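Local coordinates for membrane-bound lysozyme inhibitor of C-type lysozyme (Pseudomonas aeruginosa, PDB 3F6Z), which specifically inhibits C-type lysozymes and belongs to the MliC family of bacterial outer-membrane lipoproteins, at residues R29-Q34 against Y72-K77. Residues are numbered along the deposited sequence; the frame is centred on the assembly and turned at random.
Sequences RKFTVQ and YIWWTK
Trp74 reaches across the interior of the beta-barrel and sets the far corner of its indole against Phe31 and Val33. In this eight-stranded antiparallel barrel, strands 30-38 and 72-77 are second and sixth in order, not neighbours, and their nearest CA atoms here, those of Val33 and Trp74, are still 10.5 Å apart, so side chains alone join them. Trp74 CB points toward strand 30-38, and the first torsion, with CG anti to the backbone N and beside the carbonyl carbon (chi1 176°), sets how the indole lies from there. Along the indole, the five-membered ring meets neither residue; its NE1 is instead hydrogen-bonded to Tyr35 OH. The benzo ring does the touching. Its CZ2 lies 4.2 Å from Val33 CG2, while CH2, at the tip, is 3.9 Å from both CE2 and CZ of Phe31, near the plane of the phenyl ring and at its edge. CZ3 follows, 4.2 Å from Phe31 CZ. The Phe31 ring and the six-membered ring of Trp74 meet obliquely, planes at 64° and centroids 5.9 Å apart. Phe31 and Val33, two residues apart on one strand, both turn their side chains inward. Phenylalanine suits its place because a flat, wholly apolar ring can offer its edge to the indole with no polar group to satisfy. The branched Val33 puts its methyl CG2 in the plane of the Phe31 ring, at its edge; a compact apolar branch suits a spot beside two rings. Tyr23 meets the indole edge-to-face, and Val46 and Leu83 pack on it too. With no hydrogen bond between the segments, cohesion here rests on dispersion and the exclusion of water, while the Tyr35 hydroxyl offsets the cost of burying the indole N-H.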
ATOM      1  N   ARG B  29     -14.091  20.210   2.079  1.00 38.70           N
ATOM      2  CA  ARG B  29     -13.325  20.158   0.840  1.00 39.04           C
ATOM      3  C   ARG B  29     -14.155  19.742  -0.361  1.00 38.66           C
ATOM      4  O   ARG B  29     -15.070  18.921  -0.254  1.00 38.88           O
ATOM      5  CB  ARG B  29     -12.145  19.191   0.961  1.00 39.40           C
ATOM      6  CG  ARG B  29     -11.003  19.649   1.850  1.00 38.59           C
ATOM      7  CD  ARG B  29      -9.767  18.853   1.486  1.00 40.16           C
ATOM      8  NE  ARG B  29      -9.398  19.092   0.090  1.00 39.10           N
ATOM      9  CZ  ARG B  29      -8.714  18.244  -0.672  1.00 39.85           C
ATOM     10  NH1 ARG B  29      -8.313  17.077  -0.184  1.00 39.55           N
ATOM     11  NH2 ARG B  29      -8.426  18.564  -1.927  1.00 38.92           N
ATOM     12  N   LYS B  30     -13.817  20.321  -1.506  1.00 37.49           N
ATOM     13  CA  LYS B  30     -14.485  20.025  -2.761  1.00 36.70           C
ATOM     14  C   LYS B  30     -13.410  20.037  -3.843  1.00 35.85           C
ATOM     15  O   LYS B  30     -12.702  21.031  -4.022  1.00 34.47           O
ATOM     16  CB  LYS B  30     -15.551  21.078  -3.062  1.00 39.30           C
ATOM     17  CG  LYS B  30     -16.529  21.303  -1.925  1.00 41.78           C
ATOM     18  CD  LYS B  30     -17.787  22.026  -2.392  1.00 43.54           C
ATOM     19  CE  LYS B  30     -18.719  22.291  -1.218  1.00 43.81           C
ATOM     20  NZ  LYS B  30     -20.081  22.731  -1.640  1.00 46.02           N
ATOM     21  N   PHE B  31     -13.284  18.923  -4.553  1.00 33.33           N
ATOM     22  CA  PHE B  31     -12.280  18.803  -5.600  1.00 29.64           C
ATOM     23  C   PHE B  31     -12.744  17.874  -6.698  1.00 26.44           C
ATOM     24  O   PHE B  31     -13.834  17.324  -6.639  1.00 25.53           O
ATOM     25  CB  PHE B  31     -10.975  18.273  -5.017  1.00 29.11           C
ATOM     26  CG  PHE B  31     -11.155  17.081  -4.126  1.00 28.42           C
ATOM     27  CD1 PHE B  31     -11.441  17.246  -2.775  1.00 29.04           C
ATOM     28  CD2 PHE B  31     -11.073  15.790  -4.641  1.00 27.93           C
ATOM     29  CE1 PHE B  31     -11.644  16.136  -1.941  1.00 28.64           C
ATOM     30  CE2 PHE B  31     -11.276  14.679  -3.817  1.00 28.09           C
ATOM     31  CZ  PHE B  31     -11.562  14.857  -2.462  1.00 27.51           C
ATOM     32  N   THR B  32     -11.892  17.703  -7.698  1.00 26.64           N
ATOM     33  CA  THR B  32     -12.183  16.851  -8.839  1.00 25.55           C
ATOM     34  C   THR B  32     -11.061  15.848  -9.029  1.00 24.55           C
ATOM     35  O   THR B  32      -9.887  16.194  -8.933  1.00 22.51           O
ATOM     36  CB  THR B  32     -12.316  17.678 -10.132  1.00 26.76           C
ATOM     37  OG1 THR B  32     -13.358  18.648  -9.970  1.00 27.42           O
ATOM     38  CG2 THR B  32     -12.641  16.772 -11.318  1.00 26.05           C
ATOM     39  N   VAL B  33     -11.435  14.605  -9.315  1.00 24.27           N
ATOM     40  CA  VAL B  33     -10.473  13.534  -9.514  1.00 22.65           C
ATOM     41  C   VAL B  33     -10.511  13.036 -10.952  1.00 23.22           C
ATOM     42  O   VAL B  33     -11.566  13.015 -11.585  1.00 24.08           O
ATOM     43  CB  VAL B  33     -10.784  12.339  -8.573  1.00 23.48           C
ATOM     44  CG1 VAL B  33      -9.923  11.128  -8.944  1.00 22.73           C
ATOM     45  CG2 VAL B  33     -10.542  12.739  -7.124  1.00 22.37           C
ATOM     46  N   GLN B  34      -9.359  12.642 -11.477  1.00 21.52           N
ATOM     47  CA  GLN B  34      -9.334  12.111 -12.827  1.00 22.61           C
ATOM     48  C   GLN B  34      -9.005  10.629 -12.750  1.00 21.79           C
ATOM     49  O   GLN B  34      -7.993  10.233 -12.170  1.00 22.02           O
ATOM     50  CB  GLN B  34      -8.299  12.823 -13.706  1.00 24.11           C
ATOM     51  CG  GLN B  34      -8.374  12.363 -15.155  1.00 30.53           C
ATOM     52  CD  GLN B  34      -7.410  13.082 -16.073  1.00 34.29           C
ATOM     53  OE1 GLN B  34      -6.192  12.935 -15.962  1.00 35.72           O
ATOM     54  NE2 GLN B  34      -7.954  13.867 -16.995  1.00 37.39           N
ATOM     55  N   TYR B  72      -1.065   8.405   1.543  1.00 20.62           N
ATOM     56  CA  TYR B  72      -2.512   8.339   1.369  1.00 19.32           C
ATOM     57  C   TYR B  72      -3.044   7.090   0.682  1.00 18.49           C
ATOM     58  O   TYR B  72      -2.339   6.404  -0.067  1.00 16.66           O
ATOM     59  CB  TYR B  72      -2.993   9.540   0.550  1.00 19.42           C
ATOM     60  CG  TYR B  72      -2.788  10.889   1.193  1.00 22.53           C
ATOM     61  CD1 TYR B  72      -3.666  11.359   2.173  1.00 22.59           C
ATOM     62  CD2 TYR B  72      -1.731  11.712   0.801  1.00 22.07           C
ATOM     63  CE1 TYR B  72      -3.500  12.622   2.747  1.00 23.84           C
ATOM     64  CE2 TYR B  72      -1.549  12.973   1.365  1.00 25.38           C
ATOM     65  CZ  TYR B  72      -2.435  13.423   2.338  1.00 26.33           C
ATOM     66  OH  TYR B  72      -2.241  14.662   2.902  1.00 26.38           O
ATOM     67  N   ILE B  73      -4.319   6.826   0.947  1.00 17.38           N
ATOM     68  CA  ILE B  73      -5.049   5.731   0.334  1.00 15.92           C
ATOM     69  C   ILE B  73      -6.381   6.367  -0.077  1.00 16.17           C
ATOM     70  O   ILE B  73      -7.047   7.015   0.730  1.00 16.66           O
ATOM     71  CB  ILE B  73      -5.333   4.564   1.318  1.00 17.25           C
ATOM     72  CG1 ILE B  73      -4.030   3.845   1.700  1.00 17.54           C
ATOM     73  CG2 ILE B  73      -6.301   3.575   0.678  1.00 16.38           C
ATOM     74  CD1 ILE B  73      -3.346   3.112   0.544  1.00 15.47           C
ATOM     75  N   TRP B  74      -6.732   6.226  -1.347  1.00 15.62           N
ATOM     76  CA  TRP B  74      -7.987   6.747  -1.870  1.00 15.29           C
ATOM     77  C   TRP B  74      -8.765   5.493  -2.259  1.00 14.95           C
ATOM     78  O   TRP B  74      -8.418   4.803  -3.218  1.00 15.45           O
ATOM     79  CB  TRP B  74      -7.724   7.636  -3.087  1.00 15.04           C
ATOM     80  CG  TRP B  74      -8.973   8.160  -3.757  1.00 16.48           C
ATOM     81  CD1 TRP B  74      -9.441   7.825  -4.996  1.00 14.96           C
ATOM     82  CD2 TRP B  74      -9.879   9.142  -3.240  1.00 14.32           C
ATOM     83  NE1 TRP B  74     -10.577   8.541  -5.285  1.00 14.58           N
ATOM     84  CE2 TRP B  74     -10.869   9.357  -4.224  1.00 16.63           C
ATOM     85  CE3 TRP B  74      -9.948   9.863  -2.042  1.00 14.26           C
ATOM     86  CZ2 TRP B  74     -11.921  10.267  -4.047  1.00 14.77           C
ATOM     87  CZ3 TRP B  74     -10.995  10.770  -1.866  1.00 15.82           C
ATOM     88  CH2 TRP B  74     -11.967  10.960  -2.866  1.00 15.19           C
ATOM     89  N   TRP B  75      -9.807   5.194  -1.494  1.00 15.52           N
ATOM     90  CA  TRP B  75     -10.606   3.989  -1.715  1.00 14.69           C
ATOM     91  C   TRP B  75     -12.051   4.337  -2.073  1.00 15.47           C
ATOM     92  O   TRP B  75     -12.789   4.882  -1.257  1.00 14.18           O
ATOM     93  CB  TRP B  75     -10.573   3.151  -0.440  1.00 14.81           C
ATOM     94  CG  TRP B  75     -10.753   1.680  -0.620  1.00 14.92           C
ATOM     95  CD1 TRP B  75     -11.412   1.039  -1.639  1.00 12.87           C
ATOM     96  CD2 TRP B  75     -10.347   0.661   0.300  1.00 13.50           C
ATOM     97  NE1 TRP B  75     -11.438  -0.314  -1.402  1.00 13.87           N
ATOM     98  CE2 TRP B  75     -10.794  -0.574  -0.218  1.00 13.68           C
ATOM     99  CE3 TRP B  75      -9.650   0.674   1.519  1.00 14.99           C
ATOM    100  CZ2 TRP B  75     -10.570  -1.791   0.440  1.00 14.10           C
ATOM    101  CZ3 TRP B  75      -9.424  -0.534   2.174  1.00 13.91           C
ATOM    102  CH2 TRP B  75      -9.885  -1.751   1.630  1.00 13.74           C
ATOM    103  N   THR B  76     -12.457   4.004  -3.292  1.00 16.43           N
ATOM    104  CA  THR B  76     -13.807   4.304  -3.739  1.00 17.50           C
ATOM    105  C   THR B  76     -14.696   3.070  -3.774  1.00 19.29           C
ATOM    106  O   THR B  76     -14.232   1.954  -4.001  1.00 19.74           O
ATOM    107  CB  THR B  76     -13.791   4.935  -5.142  1.00 17.00           C
ATOM    108  OG1 THR B  76     -13.508   3.924  -6.123  1.00 13.41           O
ATOM    109  CG2 THR B  76     -12.714   6.019  -5.212  1.00 17.02           C
ATOM    110  N   LYS B  77     -15.982   3.297  -3.547  1.00 20.24           N
ATOM    111  CA  LYS B  77     -17.000   2.253  -3.547  1.00 21.04           C
ATOM    112  C   LYS B  77     -18.230   2.939  -4.142  1.00 20.80           C
ATOM    113  O   LYS B  77     -18.899   3.725  -3.474  1.00 20.47           O
ATOM    114  CB  LYS B  77     -17.267   1.801  -2.106  1.00 21.21           C
ATOM    115  CG  LYS B  77     -18.373   0.775  -1.928  1.00 22.02           C
ATOM    116  CD  LYS B  77     -18.017  -0.574  -2.519  1.00 22.68           C
ATOM    117  CE  LYS B  77     -19.142  -1.572  -2.262  1.00 26.11           C
ATOM    118  NZ  LYS B  77     -18.782  -2.965  -2.646  1.00 27.52           N
TER